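Local atomic coordinates of p450 cytochrome, putative (Rippkaea orientalis, PDB entry 6Y01), a protein that probably binds the molybdenum cofactor through a Rossmann-type fold and carries it, as a Moco carrier protein. Residues 158-161 and 162-166. Numbering follows the deposited sequence.
Sequences IASS and PENCI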
loop_
_atom_site.group_PDB
_atom_site.type_symbol
_atom_site.label_atom_id
_atom_site.label_comp_id
_atom_site.label_asym_id
_atom_site.label_seq_id
_atom_site.Cartn_x
_atom_site.Cartn_y
_atom_site.Cartn_z
ATOM N N ILE D 158 -17.274 -20.899 -12.886
ATOM C CA ILE D 158 -18.109 -20.149 -13.843
ATOM C C ILE D 158 -19.570 -20.309 -13.418
ATOM O O ILE D 158 -20.070 -21.421 -13.406
ATOM C CB ILE D 158 -17.925 -20.644 -15.284
ATOM C CG1 ILE D 158 -16.443 -20.747 -15.648
ATOM C CG2 ILE D 158 -18.698 -19.741 -16.235
ATOM C CD1 ILE D 158 -15.713 -19.473 -15.629
ATOM N N ALA D 159 -20.220 -19.207 -13.075
ATOM C CA ALA D 159 -21.623 -19.246 -12.640
ATOM C C ALA D 159 -22.550 -18.946 -13.803
ATOM O O ALA D 159 -22.203 -18.182 -14.703
ATOM C CB ALA D 159 -21.893 -18.275 -11.511
ATOM N N SER D 160 -23.764 -19.470 -13.705
ATOM C CA SER D 160 -24.814 -19.285 -14.730
ATOM C C SER D 160 -25.784 -18.161 -14.344
ATOM O O SER D 160 -26.520 -17.706 -15.217
ATOM C CB SER D 160 -25.568 -20.591 -14.952
ATOM O OG SER D 160 -26.056 -21.116 -13.709
ATOM N N SER D 161 -25.813 -17.755 -13.090
ATOM C CA SER D 161 -26.808 -16.796 -12.578
ATOM C C SER D 161 -26.396 -16.332 -11.203
ATOM O O SER D 161 -25.557 -16.945 -10.558
ATOM C CB SER D 161 -28.170 -17.447 -12.476
ATOM O OG SER D 161 -28.148 -18.438 -11.461
ATOM N N PRO D 162 -26.989 -15.240 -10.675
ATOM C CA PRO D 162 -26.768 -14.852 -9.288
ATOM C C PRO D 162 -27.079 -15.981 -8.306
ATOM O O PRO D 162 -26.304 -16.205 -7.386
ATOM C CB PRO D 162 -27.679 -13.625 -9.134
ATOM C CG PRO D 162 -27.691 -13.050 -10.510
ATOM C CD PRO D 162 -27.800 -14.259 -11.408
ATOM N N GLU D 163 -28.210 -16.654 -8.488
ATOM C CA GLU D 163 -28.570 -17.774 -7.602
ATOM C C GLU D 163 -27.483 -18.852 -7.615
ATOM O O GLU D 163 -27.151 -19.400 -6.570
ATOM C CB GLU D 163 -29.944 -18.335 -8.027
ATOM C CG GLU D 163 -31.068 -17.364 -7.822
ATOM C CD GLU D 163 -31.235 -16.236 -8.859
ATOM O OE1 GLU D 163 -30.501 -16.204 -9.934
ATOM O OE2 GLU D 163 -32.123 -15.356 -8.596
ATOM N N ASN D 164 -26.942 -19.147 -8.798
ATOM C CA ASN D 164 -25.876 -20.168 -8.919
ATOM C C ASN D 164 -24.631 -19.693 -8.163
ATOM O O ASN D 164 -23.970 -20.517 -7.538
ATOM C CB ASN D 164 -25.603 -20.460 -10.390
ATOM C CG ASN D 164 -24.595 -21.563 -10.615
ATOM O OD1 ASN D 164 -23.736 -21.439 -11.488
ATOM N ND2 ASN D 164 -24.732 -22.665 -9.902
ATOM N N CYS D 165 -24.318 -18.397 -8.195
ATOM C CA CYS D 165 -23.202 -17.870 -7.379
ATOM C C CYS D 165 -23.407 -18.223 -5.903
ATOM O O CYS D 165 -22.431 -18.640 -5.254
ATOM C CB CYS D 165 -23.058 -16.361 -7.476
ATOM S SG CYS D 165 -22.569 -15.766 -9.103
ATOM N N ILE D 166 -24.616 -18.035 -5.388
ATOM C CA ILE D 166 -24.882 -18.312 -3.963
ATOM C C ILE D 166 -24.696 -19.808 -3.705
ATOM O O ILE D 166 -24.085 -20.158 -2.682
ATOM C CB ILE D 166 -26.294 -17.835 -3.554
ATOM C CG1 ILE D 166 -26.476 -16.349 -3.846
ATOM C CG2 ILE D 166 -26.566 -18.173 -2.109
ATOM C CD1 ILE D 166 -25.546 -15.411 -3.105
#
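The N-cap of helix 162-176 is built by Ser161, whose OG accepts the backbone N-H of Asn164 at 3.0 Å. A chi1 of 68° brings this hydroxyl back beside both the backbone N and the carbonyl carbon of Ser161, which points OG at an N-H of the first turn that has no acceptor within the helix. Backbone bonding begins at the same residue, with Cys165 N donating to Ser161 O at 3.0 Å, while Pro162 fills the first helical position, where an N-H would find no earlier helical carbonyl and its lack costs no bond. Asn164 reaches past the N-cap to the residue before it: OD1 takes the N-H of Ser160 on a lone pair, in the carbonyl plane, at 3.0 Å and with an N-H...O angle of 158°. CG stands anti to the backbone N of Asn164 (chi1 -176°), swinging the amide off the helix toward the incoming chain. A weak bond from Ser160 OG, 3.2 Å from Asn164 OD1, gives this oxygen a second donor. Without the amide, as with an alanine here, the N-H and hydroxyl of Ser160 would probably both lose this acceptor, holding the serine less firmly against the helix start. The turn thus tied is the last strand-to-helix connection of the Rossmann-like parallel sheet, leading from strand 157-158, outermost in the sheet of this chain. On the buried side, Cys165 SG meets Ala159 CB at 3.5 Å, and both side chains also touch Ile136 of strand 135-138. Pro162 and Cys165 pack on helix 29-44, whereas Glu163 is exposed.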